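Local coordinates for protein Cas13d (uncultured Ruminococcus sp, PDB 6IV9) that binds CRISPR RNA in a binary complex and, through its two HEPN domains, matures that RNA and cleaves target RNA, at residues K772-I777 with S817-Y822; I873-D878 with K887-A892; I182-V187 with C290-K295. The protein carries 2 engineered substitutions. One frame throughout, in Å; residues are numbered along the deposited sequence.

Interaction 1: K772-I777 with S817-Y822; sequences KNDYRI and SMTRKY
R820 NH1 reaches the loop ahead of helix 777-788 and is shared by two successive backbone carbonyls. The main bond runs from R820 NH1 to K772 O at 2.8 Å, in the carbonyl plane and almost in that of the guanidinium, with an N-H...O angle of 141°. A weak second bond joins R820 NH1 to N773 O at 3.5 Å. CG of R820 lies anti to the backbone N (chi1 180°), and the bend at chi3 (53°) then turns NE off the line of the chain.

One residue earlier on the helix, T819 works through a water, which accepts from Y775 N at 2.8 Å and donates to T819 OG1 at 3.2 Å; T819 OG1 is also bonded to D815 O. The T819 methyl CG2 meets CG of R776 at 4.0 Å, the two side chains crossing at about a right angle. R776 is itself held by D774: its NE bonds to OD1 at 3.0 Å and its NH2 to OD2 at 2.9 Å, a side-on salt bridge, while the same D774 OD1 also accepts from R776 N, a capping bond that meets it from above the carboxylate plane. R776 NH1 turns to I811 O.

The Y775 ring lies against CA of R820 and also packs on L752. The loop ahead of helix 777-788 is thus fitted between helix 816-827 and the long helix 713-760.

Interaction 2: I873-D878 with K887-A892; sequences IKYEDD and KDFVKA
Two first torsions bring the rings of Y875 and F889 together: CG of Y875 stands anti to its carbonyl carbon (chi1 -63°), and CG of F889 anti to its backbone N (chi1 -162°). The ring planes end up 18° from parallel with their centroids 4.8 Å apart, an offset pair displaced until little of one ring lies over the other. Each ring also receives the CB of the other residue over its face. CB of Y875 sits over the face of F889, 3.9 Å from the ring centroid, and CB of F889 sits over the face of Y875, 4.1 Å from that centroid, which makes a reciprocal pair of CH-pi contacts. The closest approach is Y875 CD2 to F889 CD1 at 3.5 Å. On the face of the Y875 ring opposite F889 lies CG of K874, so the tyrosine is covered on both faces.

Smaller groups complete the apolar seam. The I873 methyl CG2 meets F889 CZ at 4.0 Å, its side chain crossing the phenylalanine at about a right angle, and A892 CB lies 4.4 Å from Y875 CE2.

The hydroxyl end of Y875 is bridged by water to D888. This water, in the ring plane and 2.7 Å from Y875 OH, donates to D888 OD2 at 3.0 Å, and CB of D888 lies near CE1 of the same ring. The D888 carboxylate stands nearly perpendicular to that ring.

I873 and F889 face helices 816-827 and 848-861: M818 touches both, while Q857 and T861 touch F889. The type I turn that precedes helix 876-882 is met by helix 887-893, which the chain brings back against it after a short loop, and an offset aromatic pair with reciprocal CH-pi contacts joins the two.

Interaction 3: I182-V187 with C290-K295; sequences ILAVYV and CVFHDK
V291, at the last turn of helix 267-291, presents its CG2 methyl to two residues of helix 168-197. With CG1 anti to the carbonyl carbon (chi1 -66°), CG2 falls between the backbone N and the carbonyl carbon. It meets A184 CA at 3.9 Å and V187 CG2 also at 3.9 Å. A184 and V187 lie three apart in sequence, so they share one flank of their helix. The small A184 side chain lets the valine come against the backbone itself, and the CA atoms of A184 and V291 are 5.8 Å apart.

At F292 the chain leaves helical geometry. Its ring turns an edge to the same helix: CZ touches A184 CB at 3.7 Å, and CE2 lies 3.7 Å from A184 O, a van der Waals contact near the ring plane. V187 CG2 is looser, 4.4 Å from F292 CE2. T188 OG1 is hydrogen-bonded to A184 O. F292 packs on E753 of helix 713-760, and A184 touches H750 of that helix.

Around the helix end, V291 O bonds to H750 ND1 and H293 N to E753 OE1. H293 probably corresponds to the histidine of an R-x4-H HEPN motif whose arginine is absent from the deposited chain, consistent with an engineered substitution. This packing of a helix end and the following loop residue on helix 168-197 thus probably sits beside the HEPN nuclease site.

Along the chain the order is interaction 3, then 1, then 2, with each closing before the next opens. Interaction 1 is the middle piece in space too, its centre about 15 Å from that of interaction 2 and about 18 Å from that of interaction 3; the outer two do not touch. M818, on helix 816-827, joins 1 to 2, its CE lying 3.7 Å from I873 CG2. K772 joins 1 to 3, its CE resting 3.7 Å from D294 O. Helix 713-760 packs against both 1 and 3. Interactions 3 and 1 each probably adjoin a HEPN motif, its arginine replaced by alanine, while interaction 2 lies further out among the C-terminal helices.

Interaction 1: K772-I777 with S817-Y822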
loop_
_atom_site.group_PDB
_atom_site.type_symbol
_atom_site.label_atom_id
_atom_site.label_comp_id
_atom_site.label_asym_id
_atom_site.label_seq_id
_atom_site.Cartn_x
_atom_site.Cartn_y
_atom_site.Cartn_z
ATOM N N LYS A 772 -14.455 21.062 -12.775
ATOM C CA LYS A 772 -14.532 21.680 -11.428
ATOM C C LYS A 772 -15.756 22.591 -11.280
ATOM O O LYS A 772 -16.156 22.802 -10.165
ATOM C CB LYS A 772 -13.194 22.299 -11.035
ATOM C CG LYS A 772 -12.026 21.324 -11.066
ATOM C CD LYS A 772 -10.866 21.679 -10.147
ATOM C CE LYS A 772 -9.750 20.653 -10.137
ATOM N NZ LYS A 772 -10.214 19.327 -10.606
ATOM N N ASN A 773 -16.311 23.100 -12.377
ATOM C CA ASN A 773 -17.527 23.951 -12.305
ATOM C C ASN A 773 -18.681 23.107 -11.765
ATOM O O ASN A 773 -19.528 23.651 -11.102
ATOM C CB ASN A 773 -17.880 24.574 -13.655
ATOM C CG ASN A 773 -16.904 25.641 -14.096
ATOM O OD1 ASN A 773 -16.153 26.174 -13.292
ATOM N ND2 ASN A 773 -16.904 25.966 -15.373
ATOM N N ASP A 774 -18.743 21.849 -12.175
ATOM C CA ASP A 774 -19.782 20.914 -11.701
ATOM C C ASP A 774 -19.235 19.504 -11.874
ATOM O O ASP A 774 -19.262 19.016 -12.984
ATOM C CB ASP A 774 -21.101 21.109 -12.445
ATOM C CG ASP A 774 -22.258 20.339 -11.840
ATOM O OD1 ASP A 774 -22.010 19.534 -10.965
ATOM O OD2 ASP A 774 -23.378 20.557 -12.257
ATOM N N TYR A 775 -18.873 18.855 -10.774
ATOM C CA TYR A 775 -18.291 17.491 -10.799
ATOM C C TYR A 775 -19.289 16.469 -11.350
ATOM O O TYR A 775 -18.859 15.461 -11.847
ATOM C CB TYR A 775 -17.765 17.120 -9.418
ATOM C CG TYR A 775 -16.379 17.621 -9.131
ATOM C CD1 TYR A 775 -15.268 16.931 -9.557
ATOM C CD2 TYR A 775 -16.177 18.791 -8.437
ATOM C CE1 TYR A 775 -13.994 17.389 -9.292
ATOM C CE2 TYR A 775 -14.911 19.266 -8.163
ATOM C CZ TYR A 775 -13.813 18.559 -8.587
ATOM O OH TYR A 775 -12.569 19.015 -8.323
ATOM N N ARG A 776 -20.578 16.772 -11.295
ATOM C CA ARG A 776 -21.631 15.824 -11.735
ATOM C C ARG A 776 -21.777 15.775 -13.258
ATOM O O ARG A 776 -22.507 14.931 -13.719
ATOM C CB ARG A 776 -22.988 16.201 -11.138
ATOM C CG ARG A 776 -23.003 16.377 -9.632
ATOM C CD ARG A 776 -24.305 16.995 -9.173
ATOM N NE ARG A 776 -24.490 18.321 -9.719
ATOM C CZ ARG A 776 -25.655 18.842 -10.041
ATOM N NH1 ARG A 776 -26.768 18.245 -9.679
ATOM N NH2 ARG A 776 -25.706 19.962 -10.723
ATOM N N ILE A 777 -21.053 16.610 -13.987
ATOM C CA ILE A 777 -21.276 16.752 -15.455
ATOM C C ILE A 777 -21.065 15.446 -16.233
ATOM O O ILE A 777 -21.805 15.233 -17.176
ATOM C CB ILE A 777 -20.457 17.926 -16.016
ATOM C CG1 ILE A 777 -20.839 18.270 -17.455
ATOM C CG2 ILE A 777 -18.975 17.674 -15.888
ATOM C CD1 ILE A 777 -22.263 18.677 -17.633
ATOM N N SER A 817 -22.033 22.710 -5.710
ATOM C CA SER A 817 -21.337 23.180 -4.490
ATOM C C SER A 817 -20.981 22.038 -3.530
ATOM O O SER A 817 -19.842 21.961 -3.139
ATOM C CB SER A 817 -22.153 24.234 -3.807
ATOM O OG SER A 817 -21.578 24.579 -2.574
ATOM N N MET A 818 -21.926 21.184 -3.181
ATOM C CA MET A 818 -21.633 20.090 -2.227
ATOM C C MET A 818 -20.613 19.103 -2.822
ATOM O O MET A 818 -19.833 18.575 -2.077
ATOM C CB MET A 818 -22.905 19.388 -1.743
ATOM C CG MET A 818 -23.630 18.586 -2.778
ATOM S SD MET A 818 -24.992 17.635 -2.113
ATOM C CE MET A 818 -26.118 18.977 -1.760
ATOM N N THR A 819 -20.704 18.814 -4.115
ATOM C CA THR A 819 -19.764 17.853 -4.750
ATOM C C THR A 819 -18.347 18.428 -4.761
ATOM O O THR A 819 -17.407 17.660 -4.664
ATOM C CB THR A 819 -20.319 17.314 -6.070
ATOM O OG1 THR A 819 -20.488 18.427 -6.930
ATOM C CG2 THR A 819 -21.620 16.573 -5.901
ATOM N N ARG A 820 -18.222 19.734 -4.970
ATOM C CA ARG A 820 -16.892 20.387 -4.942
ATOM C C ARG A 820 -16.310 20.281 -3.529
ATOM O O ARG A 820 -15.136 20.033 -3.414
ATOM C CB ARG A 820 -16.964 21.842 -5.406
ATOM C CG ARG A 820 -15.621 22.547 -5.385
ATOM C CD ARG A 820 -15.464 23.667 -6.391
ATOM N NE ARG A 820 -16.547 24.619 -6.268
ATOM C CZ ARG A 820 -17.648 24.619 -7.002
ATOM N NH1 ARG A 820 -17.646 24.119 -8.222
ATOM N NH2 ARG A 820 -18.752 25.143 -6.519
ATOM N N LYS A 821 -17.128 20.495 -2.507
ATOM C CA LYS A 821 -16.647 20.399 -1.108
ATOM C C LYS A 821 -16.199 18.968 -0.818
ATOM O O LYS A 821 -15.198 18.797 -0.168
ATOM C CB LYS A 821 -17.728 20.825 -0.115
ATOM C CG LYS A 821 -18.077 22.302 -0.171
ATOM C CD LYS A 821 -18.818 22.808 1.040
ATOM C CE LYS A 821 -18.984 24.311 1.044
ATOM N NZ LYS A 821 -19.578 24.784 2.314
ATOM N N TYR A 822 -16.959 17.999 -1.303
ATOM C CA TYR A 822 -16.637 16.569 -1.093
ATOM C C TYR A 822 -15.275 16.258 -1.717
ATOM O O TYR A 822 -14.440 15.688 -1.072
ATOM C CB TYR A 822 -17.701 15.756 -1.818
ATOM C CG TYR A 822 -17.786 14.285 -1.530
ATOM C CD1 TYR A 822 -17.603 13.772 -0.267
ATOM C CD2 TYR A 822 -18.115 13.408 -2.539
ATOM C CE1 TYR A 822 -17.709 12.414 -0.025
ATOM C CE2 TYR A 822 -18.233 12.054 -2.319
ATOM C CZ TYR A 822 -18.039 11.551 -1.053
ATOM O OH TYR A 822 -18.166 10.221 -0.844
HETATM O O HOH W 1 -18.835 20.613 -8.561
#

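Interaction 2: I873-D878 with K887-A892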
loop_
_atom_site.group_PDB
_atom_site.type_symbol
_atom_site.label_atom_id
_atom_site.label_comp_id
_atom_site.label_asym_id
_atom_site.label_seq_id
_atom_site.Cartn_x
_atom_site.Cartn_y
_atom_site.Cartn_z
ATOM N N ILE A 873 -27.816 22.758 2.962
ATOM C CA ILE A 873 -28.105 21.489 2.244
ATOM C C ILE A 873 -29.345 20.885 2.889
ATOM O O ILE A 873 -29.420 20.910 4.093
ATOM C CB ILE A 873 -26.871 20.559 2.294
ATOM C CG1 ILE A 873 -25.692 21.177 1.548
ATOM C CG2 ILE A 873 -27.184 19.177 1.763
ATOM C CD1 ILE A 873 -24.368 20.577 1.887
ATOM N N LYS A 874 -30.222 20.254 2.112
ATOM C CA LYS A 874 -31.486 19.667 2.632
ATOM C C LYS A 874 -31.281 18.509 3.619
ATOM O O LYS A 874 -32.217 18.203 4.323
ATOM C CB LYS A 874 -32.387 19.214 1.485
ATOM C CG LYS A 874 -31.852 18.112 0.588
ATOM C CD LYS A 874 -32.869 17.657 -0.421
ATOM C CE LYS A 874 -32.282 16.807 -1.519
ATOM N NZ LYS A 874 -33.265 16.514 -2.579
ATOM N N TYR A 875 -30.119 17.862 3.625
ATOM C CA TYR A 875 -29.838 16.735 4.537
ATOM C C TYR A 875 -29.320 17.226 5.895
ATOM O O TYR A 875 -29.285 16.428 6.803
ATOM C CB TYR A 875 -28.805 15.841 3.855
ATOM C CG TYR A 875 -29.290 15.217 2.577
ATOM C CD1 TYR A 875 -30.247 14.231 2.603
ATOM C CD2 TYR A 875 -28.797 15.610 1.352
ATOM C CE1 TYR A 875 -30.719 13.657 1.443
ATOM C CE2 TYR A 875 -29.253 15.044 0.180
ATOM C CZ TYR A 875 -30.216 14.061 0.228
ATOM O OH TYR A 875 -30.681 13.488 -0.901
ATOM N N GLU A 876 -28.944 18.493 6.017
ATOM C CA GLU A 876 -28.342 18.998 7.280
ATOM C C GLU A 876 -29.223 18.747 8.507
ATOM O O GLU A 876 -28.729 18.219 9.481
ATOM C CB GLU A 876 -27.959 20.475 7.179
ATOM C CG GLU A 876 -27.199 20.975 8.381
ATOM C CD GLU A 876 -26.854 22.451 8.425
ATOM O OE1 GLU A 876 -27.060 23.074 9.457
ATOM O OE2 GLU A 876 -26.359 22.964 7.442
ATOM N N ASP A 877 -30.491 19.128 8.459
ATOM C CA ASP A 877 -31.347 19.008 9.665
ATOM C C ASP A 877 -31.399 17.577 10.192
ATOM O O ASP A 877 -31.192 17.400 11.370
ATOM C CB ASP A 877 -32.730 19.613 9.441
ATOM C CG ASP A 877 -32.703 21.125 9.355
ATOM O OD1 ASP A 877 -33.664 21.673 8.855
ATOM O OD2 ASP A 877 -31.715 21.731 9.771
ATOM N N ASP A 878 -31.701 16.610 9.342
ATOM C CA ASP A 878 -31.795 15.208 9.810
ATOM C C ASP A 878 -30.435 14.695 10.297
ATOM O O ASP A 878 -30.393 13.956 11.262
ATOM C CB ASP A 878 -32.395 14.309 8.746
ATOM C CG ASP A 878 -33.891 14.487 8.651
ATOM O OD1 ASP A 878 -34.484 14.910 9.643
ATOM O OD2 ASP A 878 -34.435 14.195 7.592
ATOM N N LYS A 887 -27.873 7.850 4.381
ATOM C CA LYS A 887 -27.563 6.987 3.217
ATOM C C LYS A 887 -27.797 7.721 1.900
ATOM O O LYS A 887 -26.969 7.620 1.042
ATOM C CB LYS A 887 -28.336 5.677 3.320
ATOM C CG LYS A 887 -27.887 4.801 4.468
ATOM C CD LYS A 887 -28.454 3.421 4.465
ATOM C CE LYS A 887 -28.027 2.644 5.687
ATOM N NZ LYS A 887 -28.435 1.224 5.625
ATOM N N ASP A 888 -28.886 8.465 1.792
ATOM C CA ASP A 888 -29.201 9.216 0.553
ATOM C C ASP A 888 -28.146 10.283 0.276
ATOM O O ASP A 888 -27.991 10.632 -0.862
ATOM C CB ASP A 888 -30.599 9.810 0.604
ATOM C CG ASP A 888 -31.669 8.799 0.273
ATOM O OD1 ASP A 888 -31.338 7.624 0.101
ATOM O OD2 ASP A 888 -32.815 9.207 0.200
ATOM N N PHE A 889 -27.593 10.872 1.324
ATOM C CA PHE A 889 -26.569 11.936 1.212
ATOM C C PHE A 889 -25.286 11.356 0.605
ATOM O O PHE A 889 -24.642 12.010 -0.156
ATOM C CB PHE A 889 -26.403 12.604 2.574
ATOM C CG PHE A 889 -25.743 13.952 2.589
ATOM C CD1 PHE A 889 -25.398 14.596 1.424
ATOM C CD2 PHE A 889 -25.457 14.571 3.788
ATOM C CE1 PHE A 889 -24.784 15.834 1.464
ATOM C CE2 PHE A 889 -24.833 15.800 3.822
ATOM C CZ PHE A 889 -24.493 16.426 2.660
ATOM N N VAL A 890 -24.940 10.135 0.995
ATOM C CA VAL A 890 -23.736 9.463 0.432
ATOM C C VAL A 890 -23.962 9.280 -1.070
ATOM O O VAL A 890 -23.103 9.612 -1.824
ATOM C CB VAL A 890 -23.502 8.102 1.115
ATOM C CG1 VAL A 890 -22.386 7.331 0.450
ATOM C CG2 VAL A 890 -23.241 8.236 2.597
ATOM N N LYS A 891 -25.135 8.797 -1.457
ATOM C CA LYS A 891 -25.437 8.564 -2.890
ATOM C C LYS A 891 -25.390 9.877 -3.673
ATOM O O LYS A 891 -24.879 9.875 -4.755
ATOM C CB LYS A 891 -26.777 7.847 -3.025
ATOM C CG LYS A 891 -26.869 6.558 -2.236
ATOM C CD LYS A 891 -27.882 5.599 -2.757
ATOM C CE LYS A 891 -29.302 6.004 -2.451
ATOM N NZ LYS A 891 -30.290 5.196 -3.203
ATOM N N ALA A 892 -25.940 10.947 -3.117
ATOM C CA ALA A 892 -25.922 12.254 -3.800
ATOM C C ALA A 892 -24.477 12.730 -3.953
ATOM O O ALA A 892 -24.097 13.140 -5.024
ATOM C CB ALA A 892 -26.715 13.228 -2.982
HETATM O O HOH W 2 -33.004 12.077 -0.605
#

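Interaction 3: I182-V187 with C290-K295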
loop_
_atom_site.group_PDB
_atom_site.type_symbol
_atom_site.label_atom_id
_atom_site.label_comp_id
_atom_site.label_asym_id
_atom_site.label_seq_id
_atom_site.Cartn_x
_atom_site.Cartn_y
_atom_site.Cartn_z
ATOM N N ILE A 182 -2.996 3.778 -7.880
ATOM C CA ILE A 182 -2.272 3.566 -6.596
ATOM C C ILE A 182 -1.346 4.748 -6.288
ATOM O O ILE A 182 -1.247 5.113 -5.156
ATOM C CB ILE A 182 -1.614 2.179 -6.490
ATOM C CG1 ILE A 182 -1.377 1.805 -5.030
ATOM C CG2 ILE A 182 -0.342 2.093 -7.291
ATOM C CD1 ILE A 182 -2.608 1.376 -4.309
ATOM N N LEU A 183 -0.691 5.315 -7.289
ATOM C CA LEU A 183 0.186 6.485 -7.042
ATOM C C LEU A 183 -0.662 7.666 -6.561
ATOM O O LEU A 183 -0.199 8.391 -5.726
ATOM C CB LEU A 183 0.973 6.832 -8.300
ATOM C CG LEU A 183 2.124 5.891 -8.610
ATOM C CD1 LEU A 183 2.713 6.208 -9.967
ATOM C CD2 LEU A 183 3.178 5.954 -7.526
ATOM N N ALA A 184 -1.870 7.806 -7.097
ATOM C CA ALA A 184 -2.763 8.909 -6.695
ATOM C C ALA A 184 -3.082 8.790 -5.200
ATOM O O ALA A 184 -3.111 9.793 -4.523
ATOM C CB ALA A 184 -4.009 8.884 -7.523
ATOM N N VAL A 185 -3.321 7.580 -4.722
ATOM C CA VAL A 185 -3.614 7.402 -3.277
ATOM C C VAL A 185 -2.400 7.814 -2.438
ATOM O O VAL A 185 -2.551 8.601 -1.558
ATOM C CB VAL A 185 -3.943 5.927 -2.997
ATOM C CG1 VAL A 185 -3.896 5.627 -1.519
ATOM C CG2 VAL A 185 -5.259 5.495 -3.605
ATOM N N TYR A 186 -1.232 7.269 -2.742
ATOM C CA TYR A 186 -0.022 7.552 -1.927
ATOM C C TYR A 186 0.448 9.003 -2.004
ATOM O O TYR A 186 0.816 9.521 -0.997
ATOM C CB TYR A 186 1.007 6.427 -2.038
ATOM C CG TYR A 186 0.455 5.207 -1.369
ATOM C CD1 TYR A 186 0.359 5.140 0.004
ATOM C CD2 TYR A 186 -0.109 4.198 -2.109
ATOM C CE1 TYR A 186 -0.215 4.055 0.628
ATOM C CE2 TYR A 186 -0.667 3.092 -1.503
ATOM C CZ TYR A 186 -0.729 3.023 -0.131
ATOM O OH TYR A 186 -1.315 1.958 0.463
ATOM N N VAL A 187 0.462 9.614 -3.180
ATOM C CA VAL A 187 0.885 11.043 -3.223
ATOM C C VAL A 187 -0.122 11.893 -2.448
ATOM O O VAL A 187 0.277 12.830 -1.816
ATOM C CB VAL A 187 1.155 11.586 -4.633
ATOM C CG1 VAL A 187 2.302 10.854 -5.290
ATOM C CG2 VAL A 187 -0.074 11.586 -5.499
ATOM N N CYS A 290 0.864 14.890 -12.126
ATOM C CA CYS A 290 0.657 13.930 -13.225
ATOM C C CYS A 290 -0.579 13.064 -13.012
ATOM O O CYS A 290 -1.037 12.523 -13.976
ATOM C CB CYS A 290 1.846 12.999 -13.333
ATOM S SG CYS A 290 3.326 13.847 -13.919
ATOM N N VAL A 291 -1.026 12.896 -11.775
ATOM C CA VAL A 291 -2.199 12.017 -11.518
ATOM C C VAL A 291 -3.434 12.821 -11.111
ATOM O O VAL A 291 -4.463 12.210 -10.940
ATOM C CB VAL A 291 -1.842 10.939 -10.487
ATOM C CG1 VAL A 291 -0.809 9.981 -11.031
ATOM C CG2 VAL A 291 -1.346 11.563 -9.208
ATOM N N PHE A 292 -3.299 14.131 -10.952
ATOM C CA PHE A 292 -4.435 15.021 -10.615
ATOM C C PHE A 292 -4.417 16.233 -11.550
ATOM O O PHE A 292 -3.372 16.623 -11.985
ATOM C CB PHE A 292 -4.411 15.417 -9.144
ATOM C CG PHE A 292 -4.800 14.291 -8.231
ATOM C CD1 PHE A 292 -6.099 13.830 -8.189
ATOM C CD2 PHE A 292 -3.859 13.674 -7.444
ATOM C CE1 PHE A 292 -6.452 12.787 -7.357
ATOM C CE2 PHE A 292 -4.210 12.628 -6.621
ATOM C CZ PHE A 292 -5.502 12.188 -6.581
ATOM N N HIS A 293 -5.577 16.801 -11.827
ATOM C CA HIS A 293 -5.619 17.957 -12.752
ATOM C C HIS A 293 -5.533 19.269 -11.977
ATOM O O HIS A 293 -5.920 19.318 -10.820
ATOM C CB HIS A 293 -6.821 17.855 -13.693
ATOM C CG HIS A 293 -6.781 16.627 -14.532
ATOM N ND1 HIS A 293 -6.634 15.379 -13.996
ATOM C CD2 HIS A 293 -6.805 16.456 -15.862
ATOM C CE1 HIS A 293 -6.607 14.489 -14.952
ATOM N NE2 HIS A 293 -6.710 15.125 -16.106
ATOM N N ASP A 294 -5.058 20.304 -12.650
ATOM C CA ASP A 294 -4.966 21.652 -12.044
ATOM C C ASP A 294 -6.327 22.345 -12.146
ATOM O O ASP A 294 -7.266 21.738 -12.629
ATOM C CB ASP A 294 -3.855 22.477 -12.684
ATOM C CG ASP A 294 -4.060 22.760 -14.156
ATOM O OD1 ASP A 294 -5.200 22.714 -14.621
ATOM O OD2 ASP A 294 -3.065 23.015 -14.817
ATOM N N LYS A 295 -6.368 23.631 -11.789
ATOM C CA LYS A 295 -7.608 24.445 -11.778
ATOM C C LYS A 295 -8.221 24.492 -13.177
ATOM O O LYS A 295 -9.437 24.526 -13.280
ATOM C CB LYS A 295 -7.282 25.866 -11.311
ATOM C CG LYS A 295 -8.374 26.909 -11.532
ATOM C CD LYS A 295 -7.839 28.316 -11.774
ATOM C CE LYS A 295 -8.902 29.339 -12.121
ATOM N NZ LYS A 295 -8.838 30.534 -11.247
#